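Local coordinates for protein Rho guanine nucleotide exchange factor 3 (Mus musculus, PDB 2Z0Q) that acts as a guanine nucleotide exchange factor for the small GTPases RhoA and RhoB, this chain being its DH-PH portion, at residues Y108-L122 against L149-V161. Sequence-based numbering, arbitrary orientation.
Sequences YDSYCSNQVAAKALL and LWNFLDIPRSRLV
Y111 and Q115, one turn apart on helix 107-125, both reach for the backbone carbonyl of L153, in the helical turn that leads into 155-172. Y111 OH gives its proton to L153 O at 3.1 Å, in the carbonyl plane and on a lone pair. The Q115 chain bends at chi2 (74°), which turns its amide toward the same oxygen. Q115 NE2 is modelled suspiciously close to L153 O, at 2.5 Å, and its N-H points poorly, at 125°; that bond is weak and doubtful, which leaves Y111 OH as the sound donor. At the exposed flank, K119 NZ forms a salt bridge with D154 OD1 at 2.8 Å, meeting the carboxylate on its syn side. The extended R157 brings NH1 to 3.4 Å from C112 SG, and its NH2 is hydrogen-bonded to T202 OG1 on the long helix 180-213.

The apolar contacts lie to both sides of the L153 carbonyl. P156 packs its CB against Y111 CE2 and against Y108, whose ring presents its edge to P156 O; Y108 OH is hydrogen-bonded to H74. L160 CB adds to this end, 4.1 Å from Y108 CD2. Farther along, L122 and L153 meet tip to tip, L122 CD2 lying 3.6 Å from L153 CD1, while L122 CD1 lies 3.6 Å from W150 CZ3, the two side chains crossing at a slant.

The axes of 108-122 and 155-161 come within 10.8 Å at closest approach and cross steeply, their N-to-C directions 133° apart, a pairing within the elongated all-helical bundle of the DH (RhoGEF) domain.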
loop_
_atom_site.group_PDB
_atom_site.type_symbol
_atom_site.label_atom_id
_atom_site.label_comp_id
_atom_site.label_asym_id
_atom_site.label_seq_id
_atom_site.Cartn_x
_atom_site.Cartn_y
_atom_site.Cartn_z
ATOM N N TYR A 108 1.206 -2.480 -15.229
ATOM C CA TYR A 108 0.898 -2.319 -13.799
ATOM C C TYR A 108 1.009 -3.663 -13.061
ATOM O O TYR A 108 1.200 -3.703 -11.853
ATOM C CB TYR A 108 -0.496 -1.721 -13.590
ATOM C CG TYR A 108 -0.484 -0.215 -13.540
ATOM C CD1 TYR A 108 -0.134 0.546 -14.648
ATOM C CD2 TYR A 108 -0.741 0.447 -12.338
ATOM C CE1 TYR A 108 -0.034 1.972 -14.564
ATOM C CE2 TYR A 108 -0.640 1.842 -12.233
ATOM C CZ TYR A 108 -0.287 2.592 -13.339
ATOM O OH TYR A 108 -0.180 3.950 -13.182
ATOM N N ASP A 109 0.888 -4.772 -13.793
ATOM C CA ASP A 109 0.995 -6.080 -13.176
ATOM C C ASP A 109 2.407 -6.246 -12.598
ATOM O O ASP A 109 2.573 -6.575 -11.421
ATOM C CB ASP A 109 0.739 -7.174 -14.215
ATOM C CG ASP A 109 0.674 -8.546 -13.613
ATOM O OD1 ASP A 109 0.053 -8.686 -12.553
ATOM O OD2 ASP A 109 1.230 -9.495 -14.214
ATOM N N SER A 110 3.402 -6.001 -13.443
ATOM C CA SER A 110 4.808 -6.105 -13.078
ATOM C C SER A 110 5.094 -5.165 -11.909
ATOM O O SER A 110 5.681 -5.558 -10.902
ATOM C CB SER A 110 5.656 -5.729 -14.297
ATOM O OG SER A 110 7.044 -5.853 -14.048
ATOM N N TYR A 111 4.647 -3.920 -12.042
ATOM C CA TYR A 111 4.853 -2.918 -11.007
ATOM C C TYR A 111 4.239 -3.278 -9.658
ATOM O O TYR A 111 4.910 -3.243 -8.620
ATOM C CB TYR A 111 4.276 -1.584 -11.460
ATOM C CG TYR A 111 4.475 -0.509 -10.436
ATOM C CD1 TYR A 111 5.748 -0.014 -10.166
ATOM C CD2 TYR A 111 3.406 -0.010 -9.715
ATOM C CE1 TYR A 111 5.943 0.963 -9.192
ATOM C CE2 TYR A 111 3.591 0.973 -8.735
ATOM C CZ TYR A 111 4.853 1.449 -8.484
ATOM O OH TYR A 111 5.042 2.427 -7.522
ATOM N N CYS A 112 2.948 -3.584 -9.641
ATOM C CA CYS A 112 2.312 -3.910 -8.373
ATOM C C CYS A 112 2.877 -5.149 -7.700
ATOM O O CYS A 112 2.779 -5.289 -6.477
ATOM C CB CYS A 112 0.809 -4.058 -8.555
ATOM S SG CYS A 112 0.074 -2.501 -9.032
ATOM N N SER A 113 3.477 -6.039 -8.494
ATOM C CA SER A 113 4.043 -7.267 -7.938
ATOM C C SER A 113 5.359 -7.019 -7.196
ATOM O O SER A 113 5.705 -7.765 -6.281
ATOM C CB SER A 113 4.261 -8.322 -9.047
ATOM O OG SER A 113 5.368 -8.005 -9.885
ATOM N N ASN A 114 6.095 -5.982 -7.583
ATOM C CA ASN A 114 7.367 -5.697 -6.926
ATOM C C ASN A 114 7.227 -4.648 -5.831
ATOM O O ASN A 114 8.204 -4.284 -5.154
ATOM C CB ASN A 114 8.406 -5.239 -7.955
ATOM C CG ASN A 114 8.065 -3.898 -8.584
ATOM O OD1 ASN A 114 7.590 -2.974 -7.903
ATOM N ND2 ASN A 114 8.338 -3.770 -9.891
ATOM N N GLN A 115 6.003 -4.174 -5.650
ATOM C CA GLN A 115 5.721 -3.160 -4.654
ATOM C C GLN A 115 6.039 -3.653 -3.223
ATOM O O GLN A 115 6.579 -2.890 -2.420
ATOM C CB GLN A 115 4.245 -2.747 -4.759
ATOM C CG GLN A 115 3.903 -1.413 -4.126
ATOM C CD GLN A 115 4.397 -0.233 -4.937
ATOM O OE1 GLN A 115 5.442 -0.299 -5.593
ATOM N NE2 GLN A 115 3.661 0.865 -4.876
ATOM N N VAL A 116 5.724 -4.913 -2.902
ATOM C CA VAL A 116 5.972 -5.391 -1.520
ATOM C C VAL A 116 7.440 -5.317 -1.130
ATOM O O VAL A 116 7.764 -4.887 -0.016
ATOM C CB VAL A 116 5.429 -6.846 -1.266
ATOM C CG1 VAL A 116 6.172 -7.863 -2.087
ATOM C CG2 VAL A 116 5.563 -7.200 0.200
ATOM N N ALA A 117 8.340 -5.714 -2.030
ATOM C CA ALA A 117 9.765 -5.635 -1.711
ATOM C C ALA A 117 10.188 -4.180 -1.468
ATOM O O ALA A 117 10.937 -3.903 -0.542
ATOM C CB ALA A 117 10.592 -6.252 -2.834
ATOM N N ALA A 118 9.694 -3.244 -2.282
ATOM C CA ALA A 118 10.047 -1.830 -2.121
ATOM C C ALA A 118 9.510 -1.254 -0.816
ATOM O O ALA A 118 10.197 -0.501 -0.110
ATOM C CB ALA A 118 9.507 -1.003 -3.331
ATOM N N LYS A 119 8.268 -1.597 -0.489
ATOM C CA LYS A 119 7.663 -1.105 0.737
ATOM C C LYS A 119 8.359 -1.695 1.952
ATOM O O LYS A 119 8.546 -1.002 2.948
ATOM C CB LYS A 119 6.175 -1.457 0.804
ATOM C CG LYS A 119 5.342 -0.662 -0.162
ATOM C CD LYS A 119 3.864 -0.981 -0.012
ATOM C CE LYS A 119 3.033 0.258 -0.298
ATOM N NZ LYS A 119 1.605 -0.039 -0.060
ATOM N N ALA A 120 8.738 -2.964 1.870
ATOM C CA ALA A 120 9.423 -3.604 3.005
ATOM C C ALA A 120 10.756 -2.889 3.247
ATOM O O ALA A 120 11.133 -2.600 4.388
ATOM C CB ALA A 120 9.669 -5.075 2.720
ATOM N N LEU A 121 11.481 -2.622 2.170
ATOM C CA LEU A 121 12.763 -1.937 2.280
ATOM C C LEU A 121 12.552 -0.534 2.832
ATOM O O LEU A 121 13.282 -0.071 3.720
ATOM C CB LEU A 121 13.439 -1.849 0.917
ATOM C CG LEU A 121 14.647 -0.906 0.848
ATOM C CD1 LEU A 121 15.814 -1.505 1.635
ATOM C CD2 LEU A 121 15.028 -0.682 -0.589
ATOM N N LEU A 122 11.552 0.159 2.305
ATOM C CA LEU A 122 11.266 1.509 2.748
ATOM C C LEU A 122 10.907 1.549 4.240
ATOM O O LEU A 122 11.305 2.476 4.945
ATOM C CB LEU A 122 10.127 2.084 1.904
ATOM C CG LEU A 122 10.009 3.594 1.747
ATOM C CD1 LEU A 122 11.392 4.219 1.504
ATOM C CD2 LEU A 122 9.066 3.891 0.572
ATOM N N LEU A 149 8.028 10.786 0.823
ATOM C CA LEU A 149 8.833 9.634 0.411
ATOM C C LEU A 149 8.240 8.300 0.820
ATOM O O LEU A 149 8.474 7.293 0.153
ATOM C CB LEU A 149 10.257 9.709 0.975
ATOM C CG LEU A 149 11.082 8.420 0.785
ATOM C CD1 LEU A 149 11.355 8.190 -0.688
ATOM C CD2 LEU A 149 12.394 8.514 1.545
ATOM N N TRP A 150 7.476 8.294 1.910
ATOM C CA TRP A 150 6.875 7.065 2.423
ATOM C C TRP A 150 5.572 6.611 1.754
ATOM O O TRP A 150 5.121 5.487 2.002
ATOM C CB TRP A 150 6.631 7.198 3.927
ATOM C CG TRP A 150 7.792 7.785 4.658
ATOM C CD1 TRP A 150 7.836 8.994 5.290
ATOM C CD2 TRP A 150 9.101 7.214 4.792
ATOM N NE1 TRP A 150 9.091 9.215 5.808
ATOM C CE2 TRP A 150 9.889 8.140 5.517
ATOM C CE3 TRP A 150 9.686 6.013 4.370
ATOM C CZ2 TRP A 150 11.234 7.902 5.827
ATOM C CZ3 TRP A 150 11.023 5.776 4.678
ATOM C CH2 TRP A 150 11.781 6.720 5.400
ATOM N N ASN A 151 4.969 7.458 0.918
ATOM C CA ASN A 151 3.706 7.078 0.275
ATOM C C ASN A 151 3.544 7.358 -1.213
ATOM O O ASN A 151 2.524 6.989 -1.787
ATOM C CB ASN A 151 2.521 7.719 1.011
ATOM C CG ASN A 151 2.515 9.251 0.922
ATOM O OD1 ASN A 151 2.729 9.835 -0.147
ATOM N ND2 ASN A 151 2.247 9.904 2.052
ATOM N N PHE A 152 4.524 8.007 -1.839
ATOM C CA PHE A 152 4.434 8.325 -3.262
ATOM C C PHE A 152 4.378 7.032 -4.079
ATOM O O PHE A 152 3.920 7.029 -5.217
ATOM C CB PHE A 152 5.640 9.155 -3.693
ATOM C CG PHE A 152 6.899 8.354 -3.834
ATOM C CD1 PHE A 152 7.312 7.895 -5.090
ATOM C CD2 PHE A 152 7.660 8.025 -2.709
ATOM C CE1 PHE A 152 8.472 7.113 -5.224
ATOM C CE2 PHE A 152 8.822 7.243 -2.829
ATOM C CZ PHE A 152 9.225 6.789 -4.092
ATOM N N LEU A 153 4.851 5.940 -3.490
ATOM C CA LEU A 153 4.833 4.646 -4.166
ATOM C C LEU A 153 3.406 4.140 -4.365
ATOM O O LEU A 153 3.155 3.308 -5.235
ATOM C CB LEU A 153 5.620 3.604 -3.369
ATOM C CG LEU A 153 7.141 3.775 -3.336
ATOM C CD1 LEU A 153 7.746 2.631 -2.527
ATOM C CD2 LEU A 153 7.695 3.785 -4.749
ATOM N N ASP A 154 2.486 4.629 -3.543
ATOM C CA ASP A 154 1.097 4.227 -3.652
ATOM C C ASP A 154 0.377 5.011 -4.760
ATOM O O ASP A 154 -0.713 4.622 -5.137
ATOM C CB ASP A 154 0.319 4.454 -2.344
ATOM C CG ASP A 154 0.842 3.632 -1.156
ATOM O OD1 ASP A 154 1.268 2.458 -1.323
ATOM O OD2 ASP A 154 0.789 4.177 -0.023
ATOM N N ILE A 155 0.962 6.100 -5.274
ATOM C CA ILE A 155 0.299 6.901 -6.326
ATOM C C ILE A 155 -0.202 6.114 -7.556
ATOM O O ILE A 155 -1.376 6.232 -7.948
ATOM C CB ILE A 155 1.210 8.114 -6.810
ATOM C CG1 ILE A 155 0.873 9.362 -5.992
ATOM C CG2 ILE A 155 0.976 8.438 -8.283
ATOM C CD1 ILE A 155 1.557 10.645 -6.498
ATOM N N PRO A 156 0.653 5.279 -8.165
ATOM C CA PRO A 156 0.163 4.540 -9.341
ATOM C C PRO A 156 -0.990 3.578 -9.036
ATOM O O PRO A 156 -1.997 3.545 -9.763
ATOM C CB PRO A 156 1.413 3.809 -9.850
ATOM C CG PRO A 156 2.561 4.660 -9.283
ATOM C CD PRO A 156 2.079 4.999 -7.915
ATOM N N ARG A 157 -0.853 2.784 -7.980
ATOM C CA ARG A 157 -1.941 1.875 -7.668
ATOM C C ARG A 157 -3.206 2.673 -7.366
ATOM O O ARG A 157 -4.289 2.272 -7.773
ATOM C CB ARG A 157 -1.602 1.005 -6.466
ATOM C CG ARG A 157 -2.571 -0.132 -6.298
ATOM C CD ARG A 157 -2.470 -0.735 -4.901
ATOM N NE ARG A 157 -3.050 -2.072 -4.902
ATOM C CZ ARG A 157 -2.444 -3.150 -5.407
ATOM N NH1 ARG A 157 -1.228 -3.046 -5.944
ATOM N NH2 ARG A 157 -3.064 -4.328 -5.396
ATOM N N SER A 158 -3.079 3.786 -6.646
ATOM C CA SER A 158 -4.274 4.586 -6.329
ATOM C C SER A 158 -4.942 5.087 -7.587
ATOM O O SER A 158 -6.178 5.162 -7.667
ATOM C CB SER A 158 -3.920 5.774 -5.425
ATOM O OG SER A 158 -3.472 5.313 -4.169
ATOM N N ARG A 159 -4.126 5.451 -8.580
ATOM C CA ARG A 159 -4.710 5.920 -9.816
ATOM C C ARG A 159 -5.440 4.754 -10.508
ATOM O O ARG A 159 -6.553 4.912 -10.959
ATOM C CB ARG A 159 -3.633 6.505 -10.744
ATOM C CG ARG A 159 -4.179 6.926 -12.110
ATOM C CD ARG A 159 -4.814 8.284 -12.018
ATOM N NE ARG A 159 -5.208 8.847 -13.305
ATOM C CZ ARG A 159 -6.052 9.861 -13.416
ATOM N NH1 ARG A 159 -6.562 10.421 -12.305
ATOM N NH2 ARG A 159 -6.466 10.243 -14.615
ATOM N N LEU A 160 -4.803 3.590 -10.594
ATOM C CA LEU A 160 -5.439 2.455 -11.261
ATOM C C LEU A 160 -6.814 2.152 -10.660
ATOM O O LEU A 160 -7.787 1.961 -11.366
ATOM C CB LEU A 160 -4.555 1.214 -11.152
ATOM C CG LEU A 160 -5.145 -0.014 -11.811
ATOM C CD1 LEU A 160 -4.977 0.083 -13.324
ATOM C CD2 LEU A 160 -4.404 -1.242 -11.259
ATOM N N VAL A 161 -6.863 2.105 -9.336
ATOM C CA VAL A 161 -8.083 1.798 -8.605
ATOM C C VAL A 161 -9.197 2.799 -8.843
ATOM O O VAL A 161 -10.383 2.447 -8.775
ATOM C CB VAL A 161 -7.747 1.679 -7.074
ATOM C CG1 VAL A 161 -8.981 1.903 -6.187
ATOM C CG2 VAL A 161 -7.125 0.346 -6.818
#